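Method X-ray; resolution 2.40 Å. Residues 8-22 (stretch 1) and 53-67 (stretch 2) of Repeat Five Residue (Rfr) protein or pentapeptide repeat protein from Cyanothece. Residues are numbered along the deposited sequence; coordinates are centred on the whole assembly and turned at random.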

# COMPACT_ATOMS: atom_id res chain seq x y z
N ARG A 8 7.30 15.47 -3.14
CA ARG A 8 5.88 15.58 -2.89
C ARG A 8 5.46 14.52 -1.88
O ARG A 8 4.58 14.74 -1.06
CB ARG A 8 5.09 15.41 -4.19
CG ARG A 8 5.26 16.55 -5.17
CD ARG A 8 4.81 16.15 -6.56
NE ARG A 8 3.41 15.74 -6.61
CZ ARG A 8 2.87 15.08 -7.63
NH1 ARG A 8 3.62 14.73 -8.67
NH2 ARG A 8 1.58 14.74 -7.60
N LEU A 9 6.10 13.35 -1.95
CA LEU A 9 5.78 12.26 -1.04
C LEU A 9 6.22 12.53 0.39
O LEU A 9 5.46 12.34 1.34
CB LEU A 9 6.43 10.96 -1.50
CG LEU A 9 5.58 9.92 -2.21
CD1 LEU A 9 6.48 8.76 -2.56
CD2 LEU A 9 4.42 9.45 -1.33
N GLU A 10 7.47 12.96 0.55
CA GLU A 10 8.02 13.22 1.86
C GLU A 10 7.42 14.46 2.52
O GLU A 10 7.09 14.43 3.71
CB GLU A 10 9.54 13.39 1.76
CG GLU A 10 10.25 13.54 3.10
CD GLU A 10 10.26 12.26 3.91
OE1 GLU A 10 10.84 12.27 5.02
OE2 GLU A 10 9.70 11.25 3.45
N LEU A 11 7.25 15.53 1.75
CA LEU A 11 6.71 16.77 2.29
C LEU A 11 5.20 16.95 2.18
O LEU A 11 4.53 17.19 3.19
CB LEU A 11 7.40 17.96 1.63
CG LEU A 11 6.96 19.33 2.14
CD1 LEU A 11 7.50 19.55 3.55
CD2 LEU A 11 7.46 20.41 1.20
N GLU A 12 4.67 16.85 0.97
CA GLU A 12 3.24 17.02 0.72
C GLU A 12 2.40 15.80 1.08
O GLU A 12 1.17 15.87 1.06
CB GLU A 12 3.00 17.35 -0.75
CG GLU A 12 3.73 18.58 -1.26
CD GLU A 12 3.48 19.79 -0.40
OE1 GLU A 12 2.29 20.09 -0.13
OE2 GLU A 12 4.46 20.44 0.01
N ARG A 13 3.06 14.68 1.38
CA ARG A 13 2.35 13.45 1.73
C ARG A 13 1.39 13.03 0.62
O ARG A 13 0.27 12.60 0.90
CB ARG A 13 1.53 13.65 3.01
CG ARG A 13 2.30 14.22 4.16
CD ARG A 13 2.84 13.13 5.02
NE ARG A 13 1.76 12.34 5.60
CZ ARG A 13 1.97 11.22 6.28
NH1 ARG A 13 0.95 10.55 6.79
NH2 ARG A 13 3.20 10.77 6.46
N GLU A 14 1.82 13.16 -0.63
CA GLU A 14 0.98 12.77 -1.75
C GLU A 14 1.79 12.59 -3.03
O GLU A 14 2.96 12.97 -3.09
CB GLU A 14 -0.11 13.82 -2.00
CG GLU A 14 0.41 15.16 -2.54
CD GLU A 14 0.61 15.16 -4.06
OE1 GLU A 14 1.46 15.95 -4.54
OE2 GLU A 14 -0.08 14.40 -4.76
N CYS A 15 1.15 12.00 -4.03
CA CYS A 15 1.76 11.78 -5.33
C CYS A 15 0.69 11.20 -6.25
O CYS A 15 0.90 10.18 -6.91
CB CYS A 15 2.95 10.82 -5.23
SG CYS A 15 4.30 11.29 -6.36
N VAL A 16 -0.45 11.88 -6.28
CA VAL A 16 -1.58 11.47 -7.11
C VAL A 16 -1.18 11.38 -8.58
O VAL A 16 -0.56 12.30 -9.12
CB VAL A 16 -2.76 12.48 -6.95
CG1 VAL A 16 -3.93 12.08 -7.85
CG2 VAL A 16 -3.21 12.53 -5.50
N GLY A 17 -1.53 10.26 -9.21
CA GLY A 17 -1.22 10.05 -10.61
C GLY A 17 0.25 9.94 -10.99
O GLY A 17 0.56 9.83 -12.17
N CYS A 18 1.14 9.97 -10.01
CA CYS A 18 2.57 9.87 -10.29
C CYS A 18 2.92 8.54 -10.95
O CYS A 18 2.22 7.54 -10.79
CB CYS A 18 3.39 10.01 -8.99
SG CYS A 18 3.36 11.63 -8.14
N ASN A 19 4.02 8.53 -11.70
CA ASN A 19 4.50 7.32 -12.34
C ASN A 19 5.70 6.87 -11.52
O ASN A 19 6.78 7.45 -11.62
CB ASN A 19 4.88 7.59 -13.79
CG ASN A 19 3.66 7.71 -14.69
OD1 ASN A 19 2.85 6.78 -14.79
ND2 ASN A 19 3.51 8.87 -15.34
N LEU A 20 5.49 5.84 -10.71
CA LEU A 20 6.52 5.31 -9.84
C LEU A 20 6.80 3.85 -10.13
O LEU A 20 7.14 3.08 -9.23
CB LEU A 20 6.08 5.47 -8.38
CG LEU A 20 5.69 6.89 -7.97
CD1 LEU A 20 4.94 6.86 -6.65
CD2 LEU A 20 6.94 7.74 -7.87
N GLU A 21 6.66 3.46 -11.39
CA GLU A 21 6.89 2.08 -11.80
C GLU A 21 8.31 1.60 -11.48
O GLU A 21 9.28 2.27 -11.80
CB GLU A 21 6.66 1.91 -13.30
CG GLU A 21 5.40 2.56 -13.88
CD GLU A 21 5.50 4.09 -14.01
OE1 GLU A 21 6.63 4.64 -14.05
OE2 GLU A 21 4.43 4.74 -14.10
N GLY A 22 8.41 0.44 -10.85
CA GLY A 22 9.71 -0.12 -10.53
C GLY A 22 10.58 0.56 -9.49
O GLY A 22 11.74 0.19 -9.35
N ALA A 53 -2.55 14.14 11.64
CA ALA A 53 -1.71 13.86 10.48
C ALA A 53 -2.59 13.34 9.35
O ALA A 53 -3.55 12.61 9.59
CB ALA A 53 -0.65 12.82 10.83
N LYS A 54 -2.26 13.71 8.11
CA LYS A 54 -3.05 13.27 6.96
C LYS A 54 -2.46 12.02 6.32
O LYS A 54 -1.25 11.81 6.33
CB LYS A 54 -3.14 14.38 5.90
CG LYS A 54 -1.79 14.88 5.39
CD LYS A 54 -1.90 15.59 4.04
CE LYS A 54 -2.25 14.60 2.92
NZ LYS A 54 -2.35 15.24 1.56
N PRO A 55 -3.33 11.17 5.76
CA PRO A 55 -2.88 9.94 5.11
C PRO A 55 -2.25 10.25 3.74
O PRO A 55 -2.69 11.15 3.04
CB PRO A 55 -4.17 9.13 4.99
CG PRO A 55 -5.21 10.18 4.82
CD PRO A 55 -4.80 11.23 5.82
N VAL A 56 -1.22 9.49 3.38
CA VAL A 56 -0.55 9.70 2.11
C VAL A 56 -1.53 9.39 0.98
O VAL A 56 -2.21 8.37 1.00
CB VAL A 56 0.70 8.80 2.00
CG1 VAL A 56 1.34 8.95 0.63
CG2 VAL A 56 1.69 9.17 3.10
N ASP A 57 -1.60 10.29 0.00
CA ASP A 57 -2.52 10.12 -1.11
C ASP A 57 -1.82 9.67 -2.40
O ASP A 57 -1.06 10.43 -3.01
CB ASP A 57 -3.28 11.42 -1.36
CG ASP A 57 -4.54 11.22 -2.16
OD1 ASP A 57 -4.53 10.37 -3.08
OD2 ASP A 57 -5.55 11.92 -1.89
N LEU A 58 -2.08 8.43 -2.80
CA LEU A 58 -1.48 7.87 -4.00
C LEU A 58 -2.54 7.43 -5.01
O LEU A 58 -2.38 6.42 -5.71
CB LEU A 58 -0.56 6.70 -3.63
CG LEU A 58 0.74 7.07 -2.89
CD1 LEU A 58 1.41 5.81 -2.34
CD2 LEU A 58 1.68 7.78 -3.86
N THR A 59 -3.62 8.20 -5.07
CA THR A 59 -4.73 7.94 -5.98
C THR A 59 -4.22 7.91 -7.41
O THR A 59 -3.44 8.78 -7.82
CB THR A 59 -5.80 9.06 -5.90
OG1 THR A 59 -6.38 9.07 -4.59
CG2 THR A 59 -6.89 8.84 -6.95
N ARG A 60 -4.69 6.92 -8.16
CA ARG A 60 -4.33 6.73 -9.56
C ARG A 60 -2.82 6.62 -9.82
O ARG A 60 -2.38 6.75 -10.97
CB ARG A 60 -4.92 7.85 -10.41
CG ARG A 60 -6.46 7.91 -10.42
CD ARG A 60 -6.98 8.95 -11.43
NE ARG A 60 -6.36 10.25 -11.21
CZ ARG A 60 -6.75 11.12 -10.28
NH1 ARG A 60 -7.77 10.83 -9.48
NH2 ARG A 60 -6.11 12.27 -10.14
N ALA A 61 -2.03 6.39 -8.78
CA ALA A 61 -0.59 6.27 -8.96
C ALA A 61 -0.25 4.91 -9.58
O ALA A 61 -0.99 3.94 -9.43
CB ALA A 61 0.12 6.42 -7.62
N ASN A 62 0.87 4.85 -10.28
CA ASN A 62 1.31 3.61 -10.89
C ASN A 62 2.56 3.16 -10.14
O ASN A 62 3.60 3.82 -10.21
CB ASN A 62 1.64 3.79 -12.37
CG ASN A 62 1.78 2.46 -13.10
OD1 ASN A 62 2.31 1.48 -12.57
ND2 ASN A 62 1.31 2.42 -14.34
N LEU A 63 2.45 2.05 -9.42
CA LEU A 63 3.54 1.51 -8.64
C LEU A 63 3.91 0.11 -9.12
O LEU A 63 4.59 -0.65 -8.42
CB LEU A 63 3.15 1.47 -7.16
CG LEU A 63 3.20 2.80 -6.41
CD1 LEU A 63 2.25 2.80 -5.23
CD2 LEU A 63 4.63 3.05 -5.96
N SER A 64 3.47 -0.23 -10.33
CA SER A 64 3.74 -1.54 -10.93
C SER A 64 5.20 -2.01 -10.81
O SER A 64 6.12 -1.27 -11.14
CB SER A 64 3.36 -1.51 -12.42
OG SER A 64 1.96 -1.32 -12.57
N ASN A 65 5.39 -3.22 -10.31
CA ASN A 65 6.73 -3.78 -10.18
C ASN A 65 7.61 -3.02 -9.21
O ASN A 65 8.83 -3.20 -9.19
CB ASN A 65 7.40 -3.81 -11.56
CG ASN A 65 6.67 -4.70 -12.55
OD1 ASN A 65 6.73 -5.93 -12.46
ND2 ASN A 65 5.95 -4.08 -13.47
N ALA A 66 7.00 -2.14 -8.41
CA ALA A 66 7.78 -1.39 -7.43
C ALA A 66 8.01 -2.27 -6.22
O ALA A 66 7.28 -3.24 -6.01
CB ALA A 66 7.04 -0.13 -7.03
N ASN A 67 9.02 -1.96 -5.43
CA ASN A 67 9.31 -2.73 -4.23
C ASN A 67 8.98 -1.95 -2.96
O ASN A 67 9.64 -0.95 -2.64
CB ASN A 67 10.78 -3.15 -4.19
CG ASN A 67 11.12 -3.92 -2.93
OD1 ASN A 67 10.27 -4.62 -2.38
ND2 ASN A 67 12.37 -3.81 -2.47

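Pentapeptide repeat proteins illustrate how a backbone ladder can join two stretches while many polar side chains bond within their own stretch. Between these stretches, which bury 970 Å² in total, the rungs recur five residues apart: D57 N donates to R13 O (3.1 Å) and N62 N to C18 O (3.1 Å), while C15 N and L20 N donate to D57 O (2.9 Å) and N62 O (2.8 Å). G17 N and G22 N complete the pattern, reaching T59 O (2.8 Å) and S64 O (2.9 Å). Both glycines have positive phi, which suits a residue without a side chain, and their CA atoms approach R60 O and N65 O at 3.5 Å each.

D57 and N62 share one conformation, chi1 near t and chi2 at -38°. It curls the side chain back along its own stretch: D57 OD1 accepts from T59 N (3.1 Å) and T59 OG1 (2.7 Å), and N62 OD1 accepts from S64 N (3.0 Å) and S64 OG (2.8 Å). With chi1 m, T59 and S64 bring their hydroxyls to these acceptors. E14, folded p at chi1 and chi2, does comparable work, its OE2 accepting from V16 N (3.0 Å) while OE1 forms a salt bridge with R8 NE (2.9 Å).

Inside, L20, L58 and L63 adopt m,t rotamers, while L9 has an off-rotamer chi1 of -102°. L58 and L63 have CA-to-CB bonds directed away from stretch 1, yet their ends return: L58 CD2 lies 3.6 Å from C15 CB, and L63 CD2 3.7 Å from L20 CB. L9 CD2 meets V56 CG1 at 3.7 Å. The C15–C18 disulfide (SG to SG, 2.0 Å) staples a type II turn beside this buried layer.

The R13 backbone keeps the pattern, but its side chain bonds across the contact. Leaving the helix with positive phi, it bends its side chain, chi2 at -93°, so that NH1 donates to K54 O (2.6 Å) and V56 CG2 covers one guanidinium face.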